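Alkane monooxygenase (Geobacillus thermodenitrificans, PDB 3B9O) belongs to the luciferase-like monooxygenases, a family with a TIM-barrel fold, and binds flavin mononucleotide. Local coordinates at residues A227-E231 against R232-F236; G248-V251 against E252-K255. All coordinates share one frame; numbering follows the deposited sequence.

Overall arrangement
Following the chain from its N terminus, strand 223-227 of the parallel barrel sheet ends in the loop of interaction 1 (227-231 with 232-236), which leads straight into helix 231-240. The chain returns through strand 243-246, parallel to and paired with 223-227, and then makes interaction 2 (248-251 with 252-255) at the start of helix 251-265. The two contacts lie in series, neither nested nor crossed, each closing a short strand-to-helix turn of the beta/alpha barrel. The centres of interactions 1 and 2 are 16 Å apart and their nearest atoms about 6 Å, without touching. Interaction 1 holds flavin mononucleotide directly; G248 CA of interaction 2 is about 8 Å from the nearest flavin atom.

Interaction 1: A227-E231 against R232-F236. With FMN (flavin mononucleotide), chain C.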
loop_
_atom_site.group_PDB
_atom_site.type_symbol
_atom_site.label_atom_id
_atom_site.label_comp_id
_atom_site.label_asym_id
_atom_site.label_seq_id
_atom_site.Cartn_x
_atom_site.Cartn_y
_atom_site.Cartn_z
ATOM N N ALA A 227 0.354 6.725 0.311
ATOM C CA ALA A 227 1.703 6.635 -0.243
ATOM C C ALA A 227 1.771 7.764 -1.283
ATOM O O ALA A 227 0.864 7.883 -2.130
ATOM C CB ALA A 227 1.915 5.257 -0.892
ATOM N N GLY A 228 2.798 8.616 -1.188
ATOM C CA GLY A 228 2.916 9.818 -2.043
ATOM C C GLY A 228 3.733 10.820 -1.253
ATOM O O GLY A 228 3.278 11.359 -0.213
ATOM N N MET A 229 4.965 11.005 -1.705
ATOM C CA MET A 229 6.009 11.712 -0.921
ATOM C C MET A 229 6.144 13.221 -1.200
ATOM O O MET A 229 6.906 13.935 -0.516
ATOM C CB MET A 229 7.367 11.011 -1.113
ATOM C CG MET A 229 7.511 9.702 -0.354
ATOM S SD MET A 229 7.619 9.838 1.460
ATOM C CE MET A 229 6.300 10.877 2.008
ATOM N N SER A 230 5.430 13.696 -2.216
ATOM C CA SER A 230 5.405 15.133 -2.533
ATOM C C SER A 230 4.941 15.908 -1.322
ATOM O O SER A 230 4.348 15.334 -0.391
ATOM C CB SER A 230 4.498 15.412 -3.732
ATOM O OG SER A 230 3.147 15.191 -3.364
ATOM N N GLU A 231 5.217 17.211 -1.300
ATOM C CA GLU A 231 4.814 18.006 -0.152
ATOM C C GLU A 231 3.292 17.965 0.039
ATOM O O GLU A 231 2.808 17.831 1.157
ATOM C CB GLU A 231 5.338 19.438 -0.261
ATOM C CG GLU A 231 4.949 20.271 0.940
ATOM C CD GLU A 231 5.616 21.620 0.995
ATOM O OE1 GLU A 231 5.173 22.442 1.841
ATOM O OE2 GLU A 231 6.571 21.846 0.213
ATOM N N ARG A 232 2.550 18.051 -1.064
ATOM C CA ARG A 232 1.091 17.930 -1.031
ATOM C C ARG A 232 0.638 16.549 -0.489
ATOM O O ARG A 232 -0.316 16.471 0.298
ATOM C CB ARG A 232 0.507 18.175 -2.440
ATOM C CG ARG A 232 -1.025 18.326 -2.496
ATOM C CD ARG A 232 -1.542 19.466 -1.596
ATOM N NE ARG A 232 -3.005 19.479 -1.529
ATOM C CZ ARG A 232 -3.760 18.719 -0.711
ATOM N NH1 ARG A 232 -3.199 17.857 0.150
ATOM N NH2 ARG A 232 -5.085 18.847 -0.733
ATOM N N GLY A 233 1.285 15.487 -0.962
ATOM C CA GLY A 233 1.077 14.128 -0.478
ATOM C C GLY A 233 1.308 13.990 1.029
ATOM O O GLY A 233 0.483 13.431 1.732
ATOM N N ARG A 234 2.401 14.556 1.540
ATOM C CA ARG A 234 2.702 14.468 2.981
ATOM C C ARG A 234 1.653 15.194 3.752
ATOM O O ARG A 234 1.255 14.754 4.819
ATOM C CB ARG A 234 4.092 15.030 3.332
ATOM C CG ARG A 234 5.235 14.056 3.079
ATOM C CD ARG A 234 6.609 14.662 3.494
ATOM N NE ARG A 234 7.183 15.196 2.282
ATOM C CZ ARG A 234 7.670 16.405 2.081
ATOM N NH1 ARG A 234 7.756 17.324 3.042
ATOM N NH2 ARG A 234 8.118 16.656 0.876
ATOM N N GLU A 235 1.173 16.315 3.204
ATOM C CA GLU A 235 0.101 17.063 3.860
ATOM C C GLU A 235 -1.196 16.245 3.901
ATOM O O GLU A 235 -1.955 16.273 4.893
ATOM C CB GLU A 235 -0.142 18.379 3.119
ATOM C CG GLU A 235 -1.126 19.288 3.841
ATOM C CD GLU A 235 -0.558 19.878 5.131
ATOM O OE1 GLU A 235 -1.361 20.289 5.971
ATOM O OE2 GLU A 235 0.683 19.925 5.311
ATOM N N PHE A 236 -1.457 15.551 2.796
ATOM C CA PHE A 236 -2.635 14.681 2.663
ATOM C C PHE A 236 -2.605 13.526 3.652
ATOM O O PHE A 236 -3.606 13.239 4.292
ATOM C CB PHE A 236 -2.735 14.113 1.241
ATOM C CG PHE A 236 -4.002 13.323 0.992
ATOM C CD1 PHE A 236 -5.162 13.968 0.622
ATOM C CD2 PHE A 236 -4.030 11.943 1.128
ATOM C CE1 PHE A 236 -6.335 13.257 0.386
ATOM C CE2 PHE A 236 -5.220 11.220 0.885
ATOM C CZ PHE A 236 -6.359 11.894 0.510
HETATM N N1 FMN C . 1.293 5.168 -7.075
HETATM C C2 FMN C . 0.426 4.322 -7.676
HETATM O O2 FMN C . -0.284 4.769 -8.624
HETATM N N3 FMN C . 0.358 3.025 -7.228
HETATM C C4 FMN C . 1.138 2.582 -6.191
HETATM O O4 FMN C . 1.051 1.400 -5.794
HETATM C C4A FMN C . 2.032 3.460 -5.559
HETATM N N5 FMN C . 2.833 3.087 -4.516
HETATM C C5A FMN C . 3.698 3.991 -3.955
HETATM C C6 FMN C . 4.547 3.640 -2.887
HETATM C C7 FMN C . 5.419 4.587 -2.316
HETATM C C7M FMN C . 6.340 4.225 -1.170
HETATM C C8 FMN C . 5.441 5.886 -2.802
HETATM C C8M FMN C . 6.375 6.911 -2.200
HETATM C C9 FMN C . 4.607 6.249 -3.866
HETATM C C9A FMN C . 3.736 5.312 -4.450
HETATM N N10 FMN C . 2.929 5.669 -5.482
HETATM C C10 FMN C . 2.092 4.772 -6.042
HETATM C "C1'" FMN C . 2.932 7.043 -6.029
HETATM C "C2'" FMN C . 1.776 7.849 -5.412
HETATM O "O2'" FMN C . 0.994 7.035 -4.537
HETATM C "C3'" FMN C . 0.818 8.511 -6.416
HETATM O "O3'" FMN C . 0.389 7.617 -7.466
HETATM C "C4'" FMN C . 1.324 9.879 -6.926
HETATM O "O4'" FMN C . 1.319 9.954 -8.355
HETATM C "C5'" FMN C . 2.721 10.272 -6.434
HETATM O "O5'" FMN C . 2.493 11.000 -5.234
HETATM P P FMN C . 3.447 12.190 -4.728
HETATM O O1P FMN C . 3.805 12.959 -5.990
HETATM O O2P FMN C . 2.571 12.913 -3.749
HETATM O O3P FMN C . 4.682 11.524 -4.148
#
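R234 grips the backbone carbonyl of M229 side-on with two nitrogens. NE lies 3.1 Å from M229 O and NH2 3.3 Å from the same oxygen, which sits in the guanidinium plane. The two donors differ at the acceptor: NH2 lies in the carbonyl plane of M229, whereas NE stands 36° above it. A bend at chi3 (-97°) turns the guanidinium back over the loop, with E231 CA over one of its faces, while NH1 forms a salt bridge with D260 of helix 251-265. With NE and NH2 on M229 O and NH1 on D260, rotation of the group is restricted.

S230 is the N-cap of helix 231-240. With chi1 at 69°, its OG lies between backbone N and carbonyl carbon, where it accepts from G233 N at 3.1 Å. Backbone bonds from R234 N to S230 O and from E235 N to E231 O continue the first turn. The phosphate of FMN thus sits at the N terminus of a helix that follows a strand of the TIM barrel: S230 N donates to FMN O3P over 3.0 Å, and M229 N makes a weak bond to the same oxygen. S230 OG is modelled so close to FMN O2P that the exact length of this bond is doubtful. The helix dipole would probably add to the attraction for the phosphate. Nearer the flavin, A227 O accepts from FMN O2' at 2.6 Å.

Close packing completes the turn. G233 CA makes a C-H...O contact of 3.5 Å with G228 O, a close approach of two glycine backbones. The bent M229 chain crosses R234 at about a right angle, CE resting 3.5 Å from R234 CG, and its CG meets the FMN methyl C8M at 3.5 Å. A227 CB packs against the flavin at C6 and C5A.

Interaction 2: G248-V251 against E252-K255; sequences GKDV and ETLK
D250 OD2 accepts two bonds from T253, one from the backbone N and one from the side-chain OG1, each 3.0 Å long. The amide meets the oxygen nearly along its C-O axis; the hydroxyl arrives on the syn side, 27° out of the carboxylate plane. For this D250 CG turns in between its own backbone N and carbonyl carbon (chi1 55°), which brings OD2 to T253 N; D250 is the N-cap of helix 251-265. Main-chain bonds from L254 N to D250 O and from K255 N to V251 O, the latter 2.7 Å, carry on the turn. Next to the cap, T253 CG2 touches G248 CA at 3.9 Å and L254 CD1 lies 3.7 Å from G248 O. L254 and V251 also pack on helix 356-370, joining this turn to a later barrel helix. E252 folds its carboxylate over that of D250, the planes stacked 20° apart and OE1 3.9 Å from D250 OD2. Such like charges probably repel, a cost that the two T253 donors and the helix N terminus would partly offset.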
loop_
_atom_site.group_PDB
_atom_site.type_symbol
_atom_site.label_atom_id
_atom_site.label_comp_id
_atom_site.label_asym_id
_atom_site.label_seq_id
_atom_site.Cartn_x
_atom_site.Cartn_y
_atom_site.Cartn_z
ATOM N N GLY A 248 12.454 6.173 1.242
ATOM C CA GLY A 248 13.669 6.452 2.008
ATOM C C GLY A 248 14.325 5.180 2.472
ATOM O O GLY A 248 13.635 4.202 2.793
ATOM N N LYS A 249 15.659 5.186 2.488
ATOM C CA LYS A 249 16.455 3.970 2.741
ATOM C C LYS A 249 17.422 4.080 3.904
ATOM O O LYS A 249 18.206 3.151 4.138
ATOM C CB LYS A 249 17.242 3.521 1.509
ATOM C CG LYS A 249 17.991 4.626 0.793
ATOM C CD LYS A 249 19.087 4.139 -0.190
ATOM C CE LYS A 249 18.764 2.870 -0.960
ATOM N NZ LYS A 249 19.323 2.994 -2.361
ATOM N N ASP A 250 17.391 5.197 4.621
ATOM C CA ASP A 250 18.273 5.384 5.782
ATOM C C ASP A 250 17.601 6.146 6.920
ATOM O O ASP A 250 16.522 6.695 6.743
ATOM C CB ASP A 250 19.595 6.080 5.369
ATOM C CG ASP A 250 19.378 7.399 4.657
ATOM O OD1 ASP A 250 19.922 7.573 3.539
ATOM O OD2 ASP A 250 18.699 8.276 5.189
ATOM N N VAL A 251 18.249 6.210 8.074
ATOM C CA VAL A 251 17.609 6.810 9.249
ATOM C C VAL A 251 17.333 8.292 9.024
ATOM O O VAL A 251 16.209 8.774 9.267
ATOM C CB VAL A 251 18.455 6.640 10.553
ATOM C CG1 VAL A 251 17.979 7.623 11.631
ATOM C CG2 VAL A 251 18.414 5.208 11.064
ATOM N N GLU A 252 18.346 9.020 8.528
ATOM C CA GLU A 252 18.229 10.461 8.422
ATOM C C GLU A 252 17.001 10.855 7.584
ATOM O O GLU A 252 16.257 11.758 7.969
ATOM C CB GLU A 252 19.523 11.106 7.855
ATOM C CG GLU A 252 20.895 10.584 8.450
ATOM C CD GLU A 252 21.448 9.336 7.709
ATOM O OE1 GLU A 252 21.182 8.179 8.193
ATOM O OE2 GLU A 252 22.140 9.528 6.640
ATOM N N THR A 253 16.804 10.165 6.449
ATOM C CA THR A 253 15.731 10.478 5.477
ATOM C C THR A 253 14.373 10.117 6.054
ATOM O O THR A 253 13.455 10.949 6.105
ATOM C CB THR A 253 15.930 9.729 4.123
ATOM O OG1 THR A 253 17.141 10.169 3.517
ATOM C CG2 THR A 253 14.797 10.033 3.136
ATOM N N LEU A 254 14.262 8.879 6.504
ATOM C CA LEU A 254 13.017 8.381 7.097
ATOM C C LEU A 254 12.606 9.163 8.334
ATOM O O LEU A 254 11.412 9.479 8.503
ATOM C CB LEU A 254 13.111 6.873 7.347
ATOM C CG LEU A 254 13.100 5.981 6.082
ATOM C CD1 LEU A 254 13.487 4.525 6.454
ATOM C CD2 LEU A 254 11.729 6.038 5.385
ATOM N N LYS A 255 13.578 9.530 9.175
ATOM C CA LYS A 255 13.270 10.273 10.397
ATOM C C LYS A 255 12.717 11.658 10.098
ATOM O O LYS A 255 11.765 12.123 10.755
ATOM C CB LYS A 255 14.500 10.388 11.277
ATOM C CG LYS A 255 14.224 11.015 12.630
ATOM C CD LYS A 255 15.449 10.835 13.532
ATOM C CE LYS A 255 15.547 11.967 14.496
ATOM N NZ LYS A 255 14.194 12.339 15.031
#